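Local structure of ftsY (Mycoplasma mycoides, 1ZU4) at residues S70-N73 and I74-A77; G112-G115 and T116-T120; M125-Y128 and Y129-G133; I184-A187 and K188-Y192; Q303-V306 and H307-G311. The protein is the SRP receptor FtsY, modelled here as its NG domain, a helical bundle joined to a GTPase domain of the P-loop NTPase clan. One frame throughout, in Å; residues are numbered along the deposited sequence.

Contact 1: residues S70-N73 and I74-A77; sequences SFEN and IKDA
The carbonyls of S70, F71, E72 and N73 each receive the amide four residues on, so that I74, K75, D76 and A77 close the opening turn of helix 71-87. The first of these bonds, I74 N to S70 O, is 3.2 Å long, and the last, A77 N to N73 O, is 3.1 Å. S70 occupies the N-cap: its OG accepts from N73 N at 3.2 Å, the capping bond, beside a weak bond from the same amide to S70 O. This side-chain cap starts the last helix of the N-terminal bundle of the SRP54-type family. Beyond the cap, K75 organises the side chains. Its extended chain crosses the F71 side chain at about a right angle, K75 CE coming within 3.6 Å of F71 CE2, and its CG and CD run close to the F71 carbonyl. At the tip, K75 NZ forms a salt bridge with E72 OE2 at 3.0 Å, meeting that oxygen nearly along its C-O axis; the bend of E72 at chi2 (-68°) brings the carboxylate back to the lysine. NZ also donates to F312 O near the C-terminal end. I74, buried beside the capping turn, brings CD1 to 3.2 Å from S70 O, while F71 and I74 both pack on F36 of helix 34-46 and on Y29.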
loop_
_atom_site.group_PDB
_atom_site.type_symbol
_atom_site.label_atom_id
_atom_site.label_comp_id
_atom_site.label_asym_id
_atom_site.label_seq_id
_atom_site.Cartn_x
_atom_site.Cartn_y
_atom_site.Cartn_z
ATOM N N SER A 70 -22.638 -27.409 -1.855
ATOM C CA SER A 70 -23.130 -26.955 -0.557
ATOM C C SER A 70 -22.720 -25.511 -0.423
ATOM O O SER A 70 -21.707 -25.132 -0.992
ATOM C CB SER A 70 -22.450 -27.738 0.555
ATOM O OG SER A 70 -21.038 -27.594 0.455
ATOM N N PHE A 71 -23.455 -24.712 0.352
ATOM C CA PHE A 71 -23.046 -23.317 0.548
ATOM C C PHE A 71 -21.664 -23.146 1.185
ATOM O O PHE A 71 -21.002 -22.131 0.994
ATOM C CB PHE A 71 -24.105 -22.501 1.287
ATOM C CG PHE A 71 -23.889 -21.020 1.179
ATOM C CD1 PHE A 71 -24.080 -20.354 -0.041
ATOM C CD2 PHE A 71 -23.469 -20.289 2.274
ATOM C CE1 PHE A 71 -23.880 -18.994 -0.145
ATOM C CE2 PHE A 71 -23.247 -18.937 2.139
ATOM C CZ PHE A 71 -23.469 -18.299 0.947
ATOM N N GLU A 72 -21.228 -24.143 1.928
ATOM C CA GLU A 72 -19.886 -24.143 2.513
ATOM C C GLU A 72 -18.799 -24.230 1.440
ATOM O O GLU A 72 -17.737 -23.591 1.526
ATOM C CB GLU A 72 -19.730 -25.332 3.483
ATOM C CG GLU A 72 -20.294 -25.103 4.880
ATOM C CD GLU A 72 -19.501 -24.065 5.662
ATOM O OE1 GLU A 72 -18.364 -24.396 6.115
ATOM O OE2 GLU A 72 -20.023 -22.924 5.821
ATOM N N ASN A 73 -19.051 -25.042 0.434
ATOM C CA ASN A 73 -18.108 -25.184 -0.657
ATOM C C ASN A 73 -18.120 -23.985 -1.599
ATOM O O ASN A 73 -17.116 -23.723 -2.255
ATOM C CB ASN A 73 -18.303 -26.527 -1.376
ATOM C CG ASN A 73 -17.635 -27.711 -0.615
ATOM O OD1 ASN A 73 -16.620 -27.539 0.077
ATOM N ND2 ASN A 73 -18.205 -28.897 -0.754
ATOM N N ILE A 74 -19.229 -23.234 -1.645
ATOM C CA ILE A 74 -19.258 -21.994 -2.466
ATOM C C ILE A 74 -18.319 -20.948 -1.829
ATOM O O ILE A 74 -17.547 -20.264 -2.523
ATOM C CB ILE A 74 -20.650 -21.403 -2.606
ATOM C CG1 ILE A 74 -21.414 -22.086 -3.740
ATOM C CG2 ILE A 74 -20.582 -19.909 -2.993
ATOM C CD1 ILE A 74 -22.385 -23.007 -3.274
ATOM N N LYS A 75 -18.403 -20.859 -0.499
ATOM C CA LYS A 75 -17.554 -19.978 0.299
ATOM C C LYS A 75 -16.084 -20.298 0.079
ATOM O O LYS A 75 -15.272 -19.392 -0.057
ATOM C CB LYS A 75 -17.868 -20.139 1.783
ATOM C CG LYS A 75 -19.151 -19.585 2.277
ATOM C CD LYS A 75 -19.469 -20.281 3.627
ATOM C CE LYS A 75 -20.517 -19.495 4.404
ATOM N NZ LYS A 75 -20.604 -19.983 5.792
ATOM N N ASP A 76 -15.728 -21.581 0.015
ATOM C CA ASP A 76 -14.315 -21.959 -0.161
ATOM C C ASP A 76 -13.857 -21.498 -1.544
ATOM O O ASP A 76 -12.726 -21.012 -1.751
ATOM C CB ASP A 76 -14.134 -23.480 -0.028
ATOM C CG ASP A 76 -14.286 -23.987 1.426
ATOM O OD1 ASP A 76 -14.573 -25.193 1.615
ATOM O OD2 ASP A 76 -14.127 -23.194 2.380
ATOM N N ALA A 77 -14.786 -21.671 -2.486
ATOM C CA ALA A 77 -14.658 -21.270 -3.886
ATOM C C ALA A 77 -14.412 -19.775 -4.023
ATOM O O ALA A 77 -13.501 -19.343 -4.744
ATOM C CB ALA A 77 -15.938 -21.712 -4.680
#

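Contact 2: residues G112-G115 and T116-T120; sequences GVNG and TGKTT. With SO4 (sulfate ion), chain B.
K118 reaches back from the first turn of helix 118-131 to G112 at the start of the loop. Along the way its CB passes 3.4 Å from O1 of the sulfate ion, and its CG lies 3.5 Å from sulfate O3. CD then runs beside the G112 backbone. The bend at chi3 (-66°) brings CE near both G112 O and the N114 side chain. At the tip, K118 NZ donates to G112 O at 2.8 Å, coming from above the carbonyl plane and not on a lone pair, and gives a further bond to T199 O.

The sulfate sits in the hollow of the loop, held by backbone amides. G117 N and K118 N both donate to sulfate O3, the latter at 3.0 Å. T119 N binds sulfate O1 at 2.9 Å. G115 N points almost straight at sulfate O2, 3.2 Å away, with 174° at the hydrogen. Such convergence of N-H groups at a helix start would favour an anion. Within the loop, T116 OG1 donates to V113 O at 2.8 Å, while T116 CG2 touches V113 CG1.

The sequence and geometry fit a P-loop (Walker A) linking strand 106-111 to helix 118-131, with K118 and T119 touching D198 of strand 194-198 and T119 packing on A148 of helix 146-156.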
loop_
_atom_site.group_PDB
_atom_site.type_symbol
_atom_site.label_atom_id
_atom_site.label_comp_id
_atom_site.label_asym_id
_atom_site.label_seq_id
_atom_site.Cartn_x
_atom_site.Cartn_y
_atom_site.Cartn_z
ATOM N N GLY A 112 3.231 10.487 -3.617
ATOM C CA GLY A 112 1.783 10.607 -3.578
ATOM C C GLY A 112 1.385 12.060 -3.362
ATOM O O GLY A 112 2.236 12.928 -3.068
ATOM N N VAL A 113 0.087 12.327 -3.509
ATOM C CA VAL A 113 -0.463 13.659 -3.197
ATOM C C VAL A 113 -0.498 13.829 -1.702
ATOM O O VAL A 113 -0.832 12.904 -0.937
ATOM C CB VAL A 113 -1.906 13.910 -3.722
ATOM C CG1 VAL A 113 -2.912 13.153 -2.910
ATOM C CG2 VAL A 113 -2.252 15.395 -3.625
ATOM N N ASN A 114 -0.178 15.040 -1.299
ATOM C CA ASN A 114 -0.151 15.407 0.098
ATOM C C ASN A 114 -1.465 15.093 0.836
ATOM O O ASN A 114 -2.566 15.048 0.234
ATOM C CB ASN A 114 0.282 16.875 0.191
ATOM C CG ASN A 114 1.625 17.104 -0.524
ATOM O OD1 ASN A 114 1.857 18.147 -1.146
ATOM N ND2 ASN A 114 2.514 16.115 -0.438
ATOM N N GLY A 115 -1.330 14.798 2.124
ATOM C CA GLY A 115 -2.472 14.474 2.967
ATOM C C GLY A 115 -3.003 13.074 2.777
ATOM O O GLY A 115 -4.124 12.806 3.193
ATOM N N THR A 116 -2.222 12.190 2.145
ATOM C CA THR A 116 -2.567 10.748 2.035
ATOM C C THR A 116 -1.858 9.896 3.067
ATOM O O THR A 116 -2.174 8.725 3.194
ATOM C CB THR A 116 -2.256 10.103 0.637
ATOM O OG1 THR A 116 -0.894 10.383 0.228
ATOM C CG2 THR A 116 -3.252 10.552 -0.410
ATOM N N GLY A 117 -0.886 10.475 3.782
ATOM C CA GLY A 117 -0.179 9.762 4.860
ATOM C C GLY A 117 1.255 9.315 4.575
ATOM O O GLY A 117 1.733 8.315 5.146
ATOM N N LYS A 118 1.958 10.063 3.731
ATOM C CA LYS A 118 3.354 9.734 3.415
ATOM C C LYS A 118 4.279 9.780 4.618
ATOM O O LYS A 118 5.009 8.828 4.846
ATOM C CB LYS A 118 3.908 10.628 2.305
ATOM C CG LYS A 118 3.034 10.629 1.071
ATOM C CD LYS A 118 3.627 11.444 -0.071
ATOM C CE LYS A 118 3.697 12.906 0.231
ATOM N NZ LYS A 118 3.998 13.610 -1.028
ATOM N N THR A 119 4.243 10.868 5.396
ATOM C CA THR A 119 5.265 11.063 6.421
ATOM C C THR A 119 5.041 10.080 7.556
ATOM O O THR A 119 5.994 9.554 8.063
ATOM C CB THR A 119 5.407 12.535 6.964
ATOM O OG1 THR A 119 4.303 12.857 7.838
ATOM C CG2 THR A 119 5.468 13.541 5.826
ATOM N N THR A 120 3.788 9.804 7.913
ATOM C CA THR A 120 3.459 8.724 8.843
ATOM C C THR A 120 3.988 7.370 8.339
ATOM O O THR A 120 4.659 6.656 9.063
ATOM C CB THR A 120 1.910 8.667 9.082
ATOM O OG1 THR A 120 1.531 9.787 9.883
ATOM C CG2 THR A 120 1.468 7.389 9.782
HETATM S S SO4 B . 1.506 13.617 3.881
HETATM O O1 SO4 B . 2.875 13.233 4.286
HETATM O O2 SO4 B . 1.643 14.935 3.252
HETATM O O3 SO4 B . 0.916 12.740 2.844
HETATM O O4 SO4 B . 0.653 13.592 5.072
#

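Contact 3: residues M125-Y128 and Y129-G133; sequences MANY and YAELG
Y128 and Y129, consecutive on helix 118-131, form a T-shaped pair in which the edge of Y128 points at the face of Y129. Their planes stand 74° apart with centroids 5.0 Å from each other, and Y128 CD2 lies over the centre of the Y129 ring. The first torsions allow this: Y128 has CG opposite its amide nitrogen (chi1 178°), whereas Y129 has CG opposite its carbonyl carbon (-73°), which swings the neighbouring rings together. Y129 is packed on several sides. M125 runs beside it in the same direction, with M125 CE in the ring plane at the edge, 3.9 Å from Y129 CE1, and F100 stacks on the ring.

The C-terminal end is more open. Exposed L132 brings CD1 to 3.7 Å from Y128 CE2, and exposed E131 crosses N127 at a slant, E131 CG lying 3.0 Å from N127 O. Here the helix finishes in a Schellman motif with positive phi at G133, whose amide N also donates to A130 O at 3.0 Å.

The grouping of M125, Y128 and F100 about Y129 probably fixes that ring by shape and dispersion, while the side chains of E131 and L132 stay at the solvent side.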
loop_
_atom_site.group_PDB
_atom_site.type_symbol
_atom_site.label_atom_id
_atom_site.label_comp_id
_atom_site.label_asym_id
_atom_site.label_seq_id
_atom_site.Cartn_x
_atom_site.Cartn_y
_atom_site.Cartn_z
ATOM N N MET A 125 7.835 2.772 8.133
ATOM C CA MET A 125 8.798 2.010 7.386
ATOM C C MET A 125 10.198 2.064 7.964
ATOM O O MET A 125 10.882 1.047 7.960
ATOM C CB MET A 125 8.806 2.432 5.942
ATOM C CG MET A 125 7.786 1.653 5.106
ATOM S SD MET A 125 8.264 1.980 3.443
ATOM C CE MET A 125 9.274 0.580 3.018
ATOM N N ALA A 126 10.643 3.233 8.419
ATOM C CA ALA A 126 11.948 3.329 9.080
ATOM C C ALA A 126 12.013 2.398 10.322
ATOM O O ALA A 126 12.986 1.643 10.493
ATOM C CB ALA A 126 12.254 4.813 9.491
ATOM N N ASN A 127 10.997 2.498 11.171
ATOM C CA ASN A 127 10.836 1.629 12.349
ATOM C C ASN A 127 10.814 0.125 12.017
ATOM O O ASN A 127 11.380 -0.666 12.760
ATOM C CB ASN A 127 9.548 1.967 13.143
ATOM C CG ASN A 127 9.532 1.304 14.533
ATOM O OD1 ASN A 127 8.694 0.431 14.831
ATOM N ND2 ASN A 127 10.488 1.685 15.360
ATOM N N TYR A 128 10.157 -0.239 10.913
ATOM C CA TYR A 128 10.047 -1.617 10.451
ATOM C C TYR A 128 11.423 -2.200 10.164
ATOM O O TYR A 128 11.725 -3.357 10.562
ATOM C CB TYR A 128 9.155 -1.688 9.192
ATOM C CG TYR A 128 8.985 -3.063 8.571
ATOM C CD1 TYR A 128 7.901 -3.889 8.895
ATOM C CD2 TYR A 128 9.884 -3.516 7.599
ATOM C CE1 TYR A 128 7.762 -5.166 8.264
ATOM C CE2 TYR A 128 9.757 -4.747 7.002
ATOM C CZ TYR A 128 8.727 -5.574 7.326
ATOM O OH TYR A 128 8.661 -6.794 6.647
ATOM N N TYR A 129 12.270 -1.433 9.459
ATOM C CA TYR A 129 13.619 -1.925 9.160
ATOM C C TYR A 129 14.552 -1.802 10.364
ATOM O O TYR A 129 15.413 -2.678 10.589
ATOM C CB TYR A 129 14.187 -1.246 7.896
ATOM C CG TYR A 129 13.488 -1.797 6.701
ATOM C CD1 TYR A 129 12.442 -1.092 6.095
ATOM C CD2 TYR A 129 13.800 -3.054 6.226
ATOM C CE1 TYR A 129 11.737 -1.610 5.019
ATOM C CE2 TYR A 129 13.087 -3.621 5.139
ATOM C CZ TYR A 129 12.057 -2.877 4.544
ATOM O OH TYR A 129 11.329 -3.400 3.493
ATOM N N ALA A 130 14.373 -0.748 11.149
ATOM C CA ALA A 130 15.223 -0.518 12.335
ATOM C C ALA A 130 15.073 -1.661 13.329
ATOM O O ALA A 130 16.079 -2.154 13.864
ATOM C CB ALA A 130 14.925 0.843 13.000
ATOM N N GLU A 131 13.829 -2.107 13.539
ATOM C CA GLU A 131 13.563 -3.314 14.332
ATOM C C GLU A 131 14.161 -4.614 13.758
ATOM O O GLU A 131 14.425 -5.573 14.488
ATOM C CB GLU A 131 12.059 -3.446 14.603
ATOM C CG GLU A 131 11.531 -2.233 15.369
ATOM C CD GLU A 131 10.698 -2.568 16.617
ATOM O OE1 GLU A 131 11.142 -3.395 17.453
ATOM O OE2 GLU A 131 9.618 -1.958 16.783
ATOM N N LEU A 132 14.399 -4.647 12.454
ATOM C CA LEU A 132 15.014 -5.822 11.848
ATOM C C LEU A 132 16.535 -5.754 11.963
ATOM O O LEU A 132 17.236 -6.634 11.458
ATOM C CB LEU A 132 14.532 -6.018 10.401
ATOM C CG LEU A 132 13.046 -6.381 10.240
ATOM C CD1 LEU A 132 12.567 -6.238 8.794
ATOM C CD2 LEU A 132 12.834 -7.805 10.749
ATOM N N GLY A 133 17.028 -4.722 12.659
ATOM C CA GLY A 133 18.455 -4.518 12.893
ATOM C C GLY A 133 19.207 -3.618 11.933
ATOM O O GLY A 133 20.421 -3.506 11.995
#

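Contact 4: residues I184-A187 and K188-Y192; sequences IKKA and KEQNY
K185 and E189 form a salt bridge one helical turn apart, K185 NZ lying 3.0 Å from E189 OE2 on the syn lone pair of that oxygen. The lysine lies with CG opposite its backbone N (chi1 -174°), runs toward E189, and turns at chi4 to present NZ; its CG also lies against OE2.

K186 makes the second set of side-chain hydrogen bonds. Its NZ donates to Q190 OE1 at 2.8 Å from above the amide carbonyl plane, and more weakly to Y192 OH at 3.3 Å. The Y192 hydroxyl is also hydrogen-bonded to D165 OD2.

Among backbone bonds, K188, E189 and Q190 return their amides to I184, K185 and K186 in regular helical fashion. The chain then turns, and Y192 N donates to A187 O at 3.1 Å. A water donates to both A187 O (2.6 Å) and Y192 O, bridging the end of the turn.

Apolar contact joins A187 CB to Y192 CB, 4.0 Å apart, with K186 CG near Y192 CE1. This turn leads from helix 176-189 toward strand 194-198, while K186, A187 and Y192 rest on L137 of strand 136-140, and K135 makes a cation-pi contact with the Y192 ring.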
loop_
_atom_site.group_PDB
_atom_site.type_symbol
_atom_site.label_atom_id
_atom_site.label_comp_id
_atom_site.label_asym_id
_atom_site.label_seq_id
_atom_site.Cartn_x
_atom_site.Cartn_y
_atom_site.Cartn_z
ATOM N N ILE A 184 22.505 11.473 1.008
ATOM C CA ILE A 184 23.228 10.442 0.300
ATOM C C ILE A 184 24.665 10.339 0.775
ATOM O O ILE A 184 25.180 9.225 0.924
ATOM C CB ILE A 184 23.100 10.568 -1.216
ATOM C CG1 ILE A 184 22.118 9.517 -1.723
ATOM C CG2 ILE A 184 24.451 10.405 -1.889
ATOM C CD1 ILE A 184 22.738 8.121 -1.992
ATOM N N LYS A 185 25.257 11.511 1.039
ATOM C CA LYS A 185 26.596 11.680 1.552
ATOM C C LYS A 185 26.778 10.977 2.917
ATOM O O LYS A 185 27.656 10.124 3.083
ATOM C CB LYS A 185 26.887 13.194 1.648
ATOM C CG LYS A 185 28.328 13.558 2.049
ATOM C CD LYS A 185 28.440 15.016 2.490
ATOM C CE LYS A 185 29.616 15.200 3.475
ATOM N NZ LYS A 185 30.988 14.874 2.869
ATOM N N LYS A 186 25.940 11.338 3.887
ATOM C CA LYS A 186 25.901 10.671 5.179
ATOM C C LYS A 186 25.679 9.147 5.034
ATOM O O LYS A 186 26.346 8.354 5.701
ATOM C CB LYS A 186 24.762 11.292 6.002
ATOM C CG LYS A 186 24.599 10.776 7.371
ATOM C CD LYS A 186 23.742 11.762 8.162
ATOM C CE LYS A 186 23.428 11.259 9.535
ATOM N NZ LYS A 186 24.673 10.908 10.264
ATOM N N ALA A 187 24.757 8.744 4.158
ATOM C CA ALA A 187 24.311 7.346 4.106
ATOM C C ALA A 187 25.408 6.440 3.595
ATOM O O ALA A 187 25.630 5.332 4.129
ATOM C CB ALA A 187 23.020 7.185 3.270
ATOM N N LYS A 188 26.107 6.957 2.588
ATOM C CA LYS A 188 27.251 6.304 1.972
ATOM C C LYS A 188 28.448 6.244 2.914
ATOM O O LYS A 188 29.149 5.226 2.955
ATOM C CB LYS A 188 27.627 7.012 0.662
ATOM C CG LYS A 188 28.795 6.354 -0.074
ATOM C CD LYS A 188 29.067 7.020 -1.415
ATOM C CE LYS A 188 30.024 6.125 -2.268
ATOM N NZ LYS A 188 29.474 4.705 -2.394
ATOM N N GLU A 189 28.688 7.314 3.664
ATOM C CA GLU A 189 29.888 7.429 4.493
ATOM C C GLU A 189 29.831 6.689 5.843
ATOM O O GLU A 189 30.874 6.266 6.380
ATOM C CB GLU A 189 30.206 8.895 4.744
ATOM C CG GLU A 189 30.668 9.655 3.498
ATOM C CD GLU A 189 30.783 11.149 3.749
ATOM O OE1 GLU A 189 30.599 11.583 4.921
ATOM O OE2 GLU A 189 31.057 11.892 2.772
ATOM N N GLN A 190 28.623 6.533 6.379
ATOM C CA GLN A 190 28.424 5.913 7.694
ATOM C C GLN A 190 27.738 4.550 7.578
ATOM O O GLN A 190 27.184 4.023 8.531
ATOM C CB GLN A 190 27.670 6.871 8.629
ATOM C CG GLN A 190 28.422 8.210 8.771
ATOM C CD GLN A 190 27.731 9.228 9.641
ATOM O OE1 GLN A 190 26.715 8.944 10.288
ATOM N NE2 GLN A 190 28.297 10.438 9.681
ATOM N N ASN A 191 27.827 3.947 6.410
ATOM C CA ASN A 191 27.396 2.537 6.280
ATOM C C ASN A 191 25.919 2.271 6.636
ATOM O O ASN A 191 25.574 1.204 7.157
ATOM C CB ASN A 191 28.358 1.596 7.067
ATOM C CG ASN A 191 28.178 0.076 6.704
ATOM O OD1 ASN A 191 28.217 -0.805 7.591
ATOM N ND2 ASN A 191 28.025 -0.219 5.427
ATOM N N TYR A 192 25.041 3.228 6.298
ATOM C CA TYR A 192 23.607 3.037 6.441
ATOM C C TYR A 192 23.137 1.906 5.567
ATOM O O TYR A 192 23.729 1.616 4.517
ATOM C CB TYR A 192 22.837 4.314 6.112
ATOM C CG TYR A 192 22.875 5.321 7.252
ATOM C CD1 TYR A 192 23.963 6.193 7.414
ATOM C CD2 TYR A 192 21.844 5.393 8.161
ATOM C CE1 TYR A 192 24.005 7.081 8.436
ATOM C CE2 TYR A 192 21.867 6.285 9.193
ATOM C CZ TYR A 192 22.945 7.132 9.330
ATOM O OH TYR A 192 22.942 8.043 10.370
HETATM O O HOH W 1 25.885 2.900 3.247
#

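Contact 5: residues Q303-V306 and H307-G311; sequences QYIV and HLSSG
Q303 accepts twice from H307: its backbone O takes H307 N, and its side-chain OE1 takes H307 NE2 at 2.9 Å. The two side chains run side by side in the same direction. OE1 lies in the imidazole plane, yet the amide is turned 81° from the ring, so NE2 stands above the amide carbonyl plane. The in-plane approach to the ring is consistent with NE2 as the donor.

Y304 accepts L308 N at its carbonyl. Its ring approaches the leucine more loosely, Y304 CE2 to L308 CD2 being 4.4 Å. Its hydroxyl is engaged elsewhere, with G270 O and G273 N.

I305 offers a carbonyl O gripped twice by S309: S309 OG donates at 2.8 Å and S309 N at 2.9 Å, from opposite faces of the carbonyl plane. With OG beside its own amide (chi1 -63°), the serine folds back on the helix. The buried I305 side chain packs on V79 and L82 of helix 71-87.

V306 O receives a weak bond from S309 N, at 3.2 Å. S310 OG adds a bond to H307 O, 2.8 Å long. Bonding OG to a carbonyl of the preceding turn is a common way for serine to satisfy its hydroxyl in helices; here it lies where helix 301-308 of the GTPase domain packs on helices 71-87 and 12-27.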
loop_
_atom_site.group_PDB
_atom_site.type_symbol
_atom_site.label_atom_id
_atom_site.label_comp_id
_atom_site.label_asym_id
_atom_site.label_seq_id
_atom_site.Cartn_x
_atom_site.Cartn_y
_atom_site.Cartn_z
ATOM N N GLN A 303 -3.373 -13.481 3.081
ATOM C CA GLN A 303 -3.767 -13.032 4.399
ATOM C C GLN A 303 -4.860 -11.973 4.322
ATOM O O GLN A 303 -5.792 -11.976 5.114
ATOM C CB GLN A 303 -2.552 -12.503 5.156
ATOM C CG GLN A 303 -1.670 -13.634 5.728
ATOM C CD GLN A 303 -2.395 -14.460 6.776
ATOM O OE1 GLN A 303 -2.606 -13.985 7.890
ATOM N NE2 GLN A 303 -2.798 -15.687 6.424
ATOM N N TYR A 304 -4.705 -11.030 3.399
ATOM C CA TYR A 304 -5.721 -10.030 3.171
ATOM C C TYR A 304 -7.054 -10.739 2.882
ATOM O O TYR A 304 -8.069 -10.464 3.533
ATOM C CB TYR A 304 -5.308 -9.169 1.976
ATOM C CG TYR A 304 -6.261 -8.066 1.616
ATOM C CD1 TYR A 304 -6.143 -6.803 2.198
ATOM C CD2 TYR A 304 -7.240 -8.263 0.627
ATOM C CE1 TYR A 304 -6.999 -5.776 1.827
ATOM C CE2 TYR A 304 -8.093 -7.268 0.268
ATOM C CZ TYR A 304 -7.969 -6.027 0.863
ATOM O OH TYR A 304 -8.809 -5.056 0.480
ATOM N N ILE A 305 -7.030 -11.699 1.955
ATOM C CA ILE A 305 -8.271 -12.411 1.571
ATOM C C ILE A 305 -8.867 -13.272 2.709
ATOM O O ILE A 305 -10.065 -13.257 2.958
ATOM C CB ILE A 305 -8.037 -13.293 0.295
ATOM C CG1 ILE A 305 -7.651 -12.412 -0.906
ATOM C CG2 ILE A 305 -9.284 -14.111 -0.065
ATOM C CD1 ILE A 305 -8.602 -11.270 -1.175
ATOM N N VAL A 306 -8.017 -14.049 3.379
ATOM C CA VAL A 306 -8.474 -14.912 4.493
ATOM C C VAL A 306 -9.083 -14.095 5.653
ATOM O O VAL A 306 -10.143 -14.438 6.183
ATOM C CB VAL A 306 -7.310 -15.854 4.948
ATOM C CG1 VAL A 306 -7.582 -16.446 6.318
ATOM C CG2 VAL A 306 -7.110 -16.961 3.894
ATOM N N HIS A 307 -8.438 -13.001 6.036
ATOM C CA HIS A 307 -8.978 -12.155 7.109
ATOM C C HIS A 307 -10.228 -11.349 6.667
ATOM O O HIS A 307 -11.163 -11.109 7.464
ATOM C CB HIS A 307 -7.856 -11.287 7.710
ATOM C CG HIS A 307 -6.830 -12.099 8.449
ATOM N ND1 HIS A 307 -7.062 -12.614 9.704
ATOM C CD2 HIS A 307 -5.593 -12.526 8.091
ATOM C CE1 HIS A 307 -6.001 -13.301 10.100
ATOM N NE2 HIS A 307 -5.093 -13.260 9.142
ATOM N N LEU A 308 -10.274 -10.975 5.397
ATOM C CA LEU A 308 -11.494 -10.348 4.814
ATOM C C LEU A 308 -12.647 -11.318 4.886
ATOM O O LEU A 308 -13.791 -10.915 5.122
ATOM C CB LEU A 308 -11.301 -10.003 3.325
ATOM C CG LEU A 308 -12.510 -9.428 2.547
ATOM C CD1 LEU A 308 -13.151 -8.214 3.293
ATOM C CD2 LEU A 308 -12.052 -9.046 1.156
ATOM N N SER A 309 -12.315 -12.593 4.719
ATOM C CA SER A 309 -13.286 -13.677 4.662
ATOM C C SER A 309 -13.635 -14.314 6.010
ATOM O O SER A 309 -14.479 -15.197 6.046
ATOM C CB SER A 309 -12.745 -14.758 3.724
ATOM O OG SER A 309 -12.638 -14.206 2.423
ATOM N N SER A 310 -13.005 -13.839 7.090
ATOM C CA SER A 310 -13.013 -14.518 8.379
ATOM C C SER A 310 -14.396 -14.640 8.980
ATOM O O SER A 310 -14.693 -15.654 9.642
ATOM C CB SER A 310 -12.074 -13.849 9.385
ATOM O OG SER A 310 -12.412 -12.489 9.563
ATOM N N GLY A 311 -15.238 -13.647 8.695
ATOM C CA GLY A 311 -16.595 -13.600 9.220
ATOM C C GLY A 311 -17.521 -14.665 8.661
ATOM O O GLY A 311 -18.529 -14.992 9.286
#

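In the fold
Each contact is closed within one uninterrupted stretch, so the five follow in series along the chain and none nests in or crosses another. Contact 1 starts helix 71-87 of the helical bundle, far out from the chain's centre. Contact 2 opens helix 118-131 after strand 106-111, and contact 3 finishes that same helix, their centres about 20 Å apart. Contact 4 ends helix 176-189, on the same side of the chain's centre as contact 3. After further strands and helices the chain reaches contact 5 on helix 301-308, across the centre from contact 4. Its nearest atoms are about 6 Å from those of contact 1, without touching; I305 and S309 meet helix 71-87 further along.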